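Local structure of glycoside hydrolase family 31 (Trueperella pyogenes, 5I0F) at residues A[127-139]-A[151-165]. The protein degrades cycloalternan, a cyclic glucose oligosaccharide, probably as a retaining glycoside hydrolase of family 31 acting through a covalent glycosyl-enzyme intermediate. Numbering follows the deposited sequence.
Sequences TPSHWSAEPVGHI and PLWLVSSAGTHRVKF. With CA (calcium ion), chain F.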
loop_
_atom_site.group_PDB
_atom_site.type_symbol
_atom_site.label_atom_id
_atom_site.label_comp_id
_atom_site.label_asym_id
_atom_site.label_seq_id
_atom_site.Cartn_x
_atom_site.Cartn_y
_atom_site.Cartn_z
ATOM N N THR A 127 -18.952 23.753 -15.891
ATOM C CA THR A 127 -19.361 24.609 -14.772
ATOM C C THR A 127 -18.122 24.986 -13.974
ATOM O O THR A 127 -17.748 24.287 -13.035
ATOM C CB THR A 127 -20.379 23.928 -13.860
ATOM O OG1 THR A 127 -19.839 22.696 -13.389
ATOM C CG2 THR A 127 -21.663 23.641 -14.604
ATOM N N PRO A 128 -17.466 26.089 -14.361
ATOM C CA PRO A 128 -16.245 26.501 -13.697
ATOM C C PRO A 128 -16.440 26.790 -12.208
ATOM O O PRO A 128 -17.513 27.245 -11.783
ATOM C CB PRO A 128 -15.838 27.774 -14.438
ATOM C CG PRO A 128 -16.504 27.682 -15.756
ATOM C CD PRO A 128 -17.796 26.962 -15.501
ATOM N N SER A 129 -15.392 26.494 -11.448
ATOM C CA SER A 129 -15.350 26.687 -10.027
ATOM C C SER A 129 -14.460 27.877 -9.664
ATOM O O SER A 129 -13.619 28.306 -10.458
ATOM C CB SER A 129 -14.800 25.425 -9.339
ATOM O OG SER A 129 -15.715 24.343 -9.437
ATOM N N HIS A 130 -14.677 28.408 -8.466
ATOM C CA HIS A 130 -13.823 29.443 -7.885
ATOM C C HIS A 130 -13.712 29.217 -6.385
ATOM O O HIS A 130 -14.566 28.558 -5.784
ATOM C CB HIS A 130 -14.344 30.854 -8.205
ATOM C CG HIS A 130 -15.631 31.210 -7.524
ATOM N ND1 HIS A 130 -16.861 30.826 -8.010
ATOM C CD2 HIS A 130 -15.880 31.933 -6.408
ATOM C CE1 HIS A 130 -17.813 31.289 -7.222
ATOM N NE2 HIS A 130 -17.243 31.967 -6.244
ATOM N N TRP A 131 -12.656 29.754 -5.801
ATOM C CA TRP A 131 -12.428 29.638 -4.359
ATOM C C TRP A 131 -13.177 30.744 -3.626
ATOM O O TRP A 131 -13.053 31.913 -3.968
ATOM C CB TRP A 131 -10.932 29.679 -4.020
ATOM C CG TRP A 131 -10.175 28.477 -4.466
ATOM C CD1 TRP A 131 -9.354 28.382 -5.561
ATOM C CD2 TRP A 131 -10.152 27.184 -3.843
ATOM N NE1 TRP A 131 -8.831 27.130 -5.656
ATOM C CE2 TRP A 131 -9.298 26.366 -4.621
ATOM C CE3 TRP A 131 -10.757 26.638 -2.701
ATOM C CZ2 TRP A 131 -9.031 25.023 -4.288
ATOM C CZ3 TRP A 131 -10.493 25.303 -2.372
ATOM C CH2 TRP A 131 -9.637 24.512 -3.169
ATOM N N SER A 132 -13.972 30.358 -2.632
ATOM C CA SER A 132 -14.794 31.296 -1.867
ATOM C C SER A 132 -14.448 31.230 -0.390
ATOM O O SER A 132 -14.361 30.134 0.190
ATOM C CB SER A 132 -16.274 30.976 -2.057
ATOM O OG SER A 132 -17.085 31.840 -1.280
ATOM N N ALA A 133 -14.267 32.407 0.201
ATOM C CA ALA A 133 -14.083 32.572 1.640
ATOM C C ALA A 133 -15.414 32.738 2.381
ATOM O O ALA A 133 -15.407 32.958 3.596
ATOM C CB ALA A 133 -13.188 33.772 1.920
ATOM N N GLU A 134 -16.541 32.631 1.674
ATOM C CA GLU A 134 -17.857 32.686 2.318
ATOM C C GLU A 134 -18.034 31.412 3.137
ATOM O O GLU A 134 -17.418 30.396 2.817
ATOM C CB GLU A 134 -18.994 32.789 1.295
ATOM C CG GLU A 134 -18.899 33.928 0.286
ATOM C CD GLU A 134 -18.891 35.310 0.896
ATOM O OE1 GLU A 134 -19.490 35.523 1.979
ATOM O OE2 GLU A 134 -18.278 36.201 0.263
ATOM N N PRO A 135 -18.866 31.452 4.196
ATOM C CA PRO A 135 -19.064 30.264 5.031
ATOM C C PRO A 135 -20.006 29.256 4.363
ATOM O O PRO A 135 -21.109 29.004 4.842
ATOM C CB PRO A 135 -19.638 30.853 6.329
ATOM C CG PRO A 135 -20.412 32.029 5.859
ATOM C CD PRO A 135 -19.604 32.613 4.726
ATOM N N VAL A 136 -19.533 28.672 3.263
ATOM C CA VAL A 136 -20.302 27.723 2.447
ATOM C C VAL A 136 -20.499 26.422 3.215
ATOM O O VAL A 136 -21.564 25.811 3.155
ATOM C CB VAL A 136 -19.561 27.397 1.119
ATOM C CG1 VAL A 136 -20.321 26.345 0.304
ATOM C CG2 VAL A 136 -19.366 28.665 0.293
ATOM N N GLY A 137 -19.443 25.996 3.902
ATOM C CA GLY A 137 -19.492 24.867 4.829
ATOM C C GLY A 137 -18.836 25.218 6.154
ATOM O O GLY A 137 -18.603 26.382 6.460
ATOM N N HIS A 138 -18.489 24.184 6.908
ATOM C CA HIS A 138 -18.035 24.322 8.272
ATOM C C HIS A 138 -16.965 23.248 8.543
ATOM O O HIS A 138 -17.140 22.090 8.164
ATOM C CB HIS A 138 -19.281 24.178 9.164
ATOM C CG HIS A 138 -18.995 23.913 10.604
ATOM N ND1 HIS A 138 -18.405 24.844 11.429
ATOM C CD2 HIS A 138 -19.268 22.836 11.382
ATOM C CE1 HIS A 138 -18.302 24.343 12.650
ATOM N NE2 HIS A 138 -18.814 23.124 12.646
ATOM N N ILE A 139 -15.847 23.657 9.141
ATOM C CA ILE A 139 -14.843 22.731 9.636
ATOM C C ILE A 139 -15.122 22.475 11.125
ATOM O O ILE A 139 -15.009 23.395 11.941
ATOM C CB ILE A 139 -13.403 23.279 9.483
ATOM C CG1 ILE A 139 -13.122 23.796 8.064
ATOM C CG2 ILE A 139 -12.392 22.211 9.864
ATOM C CD1 ILE A 139 -13.206 22.763 6.979
ATOM N N PRO A 151 -10.370 28.796 5.981
ATOM C CA PRO A 151 -11.139 27.983 5.020
ATOM C C PRO A 151 -11.501 28.649 3.686
ATOM O O PRO A 151 -12.059 29.744 3.660
ATOM C CB PRO A 151 -12.410 27.613 5.792
ATOM C CG PRO A 151 -12.016 27.676 7.222
ATOM C CD PRO A 151 -11.031 28.818 7.303
ATOM N N LEU A 152 -11.147 28.001 2.588
ATOM C CA LEU A 152 -11.595 28.382 1.245
ATOM C C LEU A 152 -12.307 27.196 0.584
ATOM O O LEU A 152 -11.783 26.077 0.592
ATOM C CB LEU A 152 -10.399 28.798 0.401
ATOM C CG LEU A 152 -9.737 30.142 0.741
ATOM C CD1 LEU A 152 -8.430 30.295 -0.028
ATOM C CD2 LEU A 152 -10.673 31.295 0.443
ATOM N N TRP A 153 -13.470 27.453 -0.018
ATOM C CA TRP A 153 -14.355 26.389 -0.552
ATOM C C TRP A 153 -14.398 26.518 -2.063
ATOM O O TRP A 153 -14.624 27.616 -2.572
ATOM C CB TRP A 153 -15.762 26.522 0.049
ATOM C CG TRP A 153 -15.762 26.494 1.554
ATOM C CD1 TRP A 153 -15.616 27.556 2.393
ATOM C CD2 TRP A 153 -15.893 25.335 2.385
ATOM N NE1 TRP A 153 -15.651 27.133 3.710
ATOM C CE2 TRP A 153 -15.831 25.773 3.730
ATOM C CE3 TRP A 153 -16.096 23.965 2.123
ATOM C CZ2 TRP A 153 -15.926 24.889 4.816
ATOM C CZ3 TRP A 153 -16.188 23.087 3.196
ATOM C CH2 TRP A 153 -16.105 23.558 4.542
ATOM N N LEU A 154 -14.142 25.413 -2.773
ATOM C CA LEU A 154 -14.105 25.413 -4.233
ATOM C C LEU A 154 -15.524 25.154 -4.734
ATOM O O LEU A 154 -16.011 24.020 -4.672
ATOM C CB LEU A 154 -13.110 24.378 -4.769
ATOM C CG LEU A 154 -12.905 24.391 -6.296
ATOM C CD1 LEU A 154 -12.368 25.729 -6.780
ATOM C CD2 LEU A 154 -11.992 23.249 -6.727
ATOM N N VAL A 155 -16.168 26.202 -5.236
ATOM C CA VAL A 155 -17.603 26.170 -5.532
ATOM C C VAL A 155 -17.924 26.479 -6.989
ATOM O O VAL A 155 -17.283 27.319 -7.610
ATOM C CB VAL A 155 -18.417 27.141 -4.648
ATOM C CG1 VAL A 155 -18.324 26.733 -3.183
ATOM C CG2 VAL A 155 -18.001 28.595 -4.857
ATOM N N SER A 156 -18.947 25.808 -7.500
ATOM C CA SER A 156 -19.512 26.097 -8.820
ATOM C C SER A 156 -21.026 26.140 -8.687
ATOM O O SER A 156 -21.561 25.960 -7.594
ATOM C CB SER A 156 -19.114 25.018 -9.826
ATOM O OG SER A 156 -19.755 23.791 -9.530
ATOM N N SER A 157 -21.715 26.368 -9.797
ATOM C CA SER A 157 -23.171 26.266 -9.814
ATOM C C SER A 157 -23.660 24.844 -9.501
ATOM O O SER A 157 -24.785 24.671 -9.056
ATOM C CB SER A 157 -23.720 26.725 -11.168
ATOM O OG SER A 157 -23.207 25.921 -12.207
ATOM N N ALA A 158 -22.822 23.844 -9.757
ATOM C CA ALA A 158 -23.109 22.443 -9.412
ATOM C C ALA A 158 -23.038 22.153 -7.905
ATOM O O ALA A 158 -23.810 21.340 -7.399
ATOM C CB ALA A 158 -22.171 21.502 -10.165
ATOM N N GLY A 159 -22.130 22.808 -7.186
ATOM C CA GLY A 159 -22.002 22.578 -5.743
ATOM C C GLY A 159 -20.623 22.915 -5.229
ATOM O O GLY A 159 -19.976 23.822 -5.758
ATOM N N THR A 160 -20.177 22.173 -4.209
ATOM C CA THR A 160 -18.924 22.446 -3.502
ATOM C C THR A 160 -18.022 21.217 -3.609
ATOM O O THR A 160 -18.401 20.127 -3.176
ATOM C CB THR A 160 -19.208 22.788 -2.020
ATOM O OG1 THR A 160 -20.206 23.804 -1.976
ATOM C CG2 THR A 160 -17.956 23.292 -1.311
ATOM N N HIS A 161 -16.850 21.384 -4.210
ATOM C CA HIS A 161 -16.048 20.239 -4.646
ATOM C C HIS A 161 -14.879 19.899 -3.738
ATOM O O HIS A 161 -14.554 18.714 -3.579
ATOM C CB HIS A 161 -15.544 20.463 -6.064
ATOM C CG HIS A 161 -16.626 20.866 -7.014
ATOM N ND1 HIS A 161 -17.547 19.975 -7.508
ATOM C CD2 HIS A 161 -16.968 22.075 -7.515
ATOM C CE1 HIS A 161 -18.400 20.612 -8.291
ATOM N NE2 HIS A 161 -18.073 21.889 -8.308
ATOM N N ARG A 162 -14.233 20.928 -3.200
ATOM C CA ARG A 162 -13.054 20.776 -2.319
ATOM C C ARG A 162 -13.041 21.881 -1.270
ATOM O O ARG A 162 -13.724 22.904 -1.409
ATOM C CB ARG A 162 -11.753 20.838 -3.126
ATOM C CG ARG A 162 -11.557 19.684 -4.103
ATOM C CD ARG A 162 -10.093 19.343 -4.334
ATOM N NE ARG A 162 -9.389 20.437 -4.990
ATOM C CZ ARG A 162 -9.402 20.684 -6.298
ATOM N NH1 ARG A 162 -10.101 19.936 -7.145
ATOM N NH2 ARG A 162 -8.716 21.714 -6.768
ATOM N N VAL A 163 -12.245 21.691 -0.228
ATOM C CA VAL A 163 -12.025 22.757 0.741
ATOM C C VAL A 163 -10.557 22.770 1.086
ATOM O O VAL A 163 -9.922 21.721 1.108
ATOM C CB VAL A 163 -12.898 22.573 2.001
ATOM C CG1 VAL A 163 -12.609 21.252 2.717
ATOM C CG2 VAL A 163 -12.745 23.747 2.967
ATOM N N LYS A 164 -10.015 23.947 1.347
ATOM C CA LYS A 164 -8.706 24.001 1.972
ATOM C C LYS A 164 -8.700 24.888 3.199
ATOM O O LYS A 164 -9.483 25.833 3.317
ATOM C CB LYS A 164 -7.595 24.363 0.984
ATOM C CG LYS A 164 -7.700 25.705 0.342
ATOM C CD LYS A 164 -6.893 25.741 -0.957
ATOM C CE LYS A 164 -7.030 27.124 -1.583
ATOM N NZ LYS A 164 -6.191 27.288 -2.793
ATOM N N PHE A 165 -7.829 24.539 4.126
ATOM C CA PHE A 165 -7.705 25.259 5.391
ATOM C C PHE A 165 -6.311 25.009 5.964
ATOM O O PHE A 165 -5.550 24.212 5.407
ATOM C CB PHE A 165 -8.835 24.861 6.359
ATOM C CG PHE A 165 -8.809 23.428 6.776
ATOM C CD1 PHE A 165 -9.469 22.455 6.027
ATOM C CD2 PHE A 165 -8.106 23.039 7.912
ATOM C CE1 PHE A 165 -9.441 21.119 6.422
ATOM C CE2 PHE A 165 -8.066 21.709 8.306
ATOM C CZ PHE A 165 -8.741 20.747 7.561
HETATM CA CA CA F . -14.516 32.492 5.827
HETATM O O HOH W 1 -20.272 27.381 -12.020
HETATM O O HOH W 2 -14.771 30.286 4.464
HETATM O O HOH W 3 -16.097 28.228 6.430
HETATM O O HOH W 4 -12.428 31.681 5.467
HETATM O O HOH W 5 -13.721 32.137 8.069
HETATM O O HOH W 6 -16.480 33.824 6.408
HETATM O O HOH W 7 -13.574 34.627 5.426
#
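W131 lies across the neighbouring strands of a six-stranded antiparallel sheet, clamped between L154 and K164. Strand 130-132, outermost in this sheet, is registered on 152-155 by four backbone hydrogen bonds, H130 with V155 and S132 with W153, each in both directions. The non-hydrogen-bonded pair W131-L154 falls between them, with L154 CB 3.8 Å from the centroid of the W131 six-membered ring. K164 takes the opposite face. From CB its chain runs extended beyond CG: CG lies 3.9 Å from W131 CZ3, CD sits over CH2, CE stands 4° off the normal of the six-membered ring, and NZ ends 3.9 Å from the centroid of the five-membered ring, a cation-pi contact. On the other face of the sheet, W153 receives V136 CB and G137 CA over one side of its indole, while V163 CG2 packs against the other. W153 NE1 donates to water 3, which donates to G137 O. Water 2 bonds to P151 O and E134 O and coordinates the calcium, which A133 O binds directly at 2.5 Å. One backbone carbonyl and five waters thus hold the ion at the turn, and the lysine ammonium is probably steadied by the indole pi electrons.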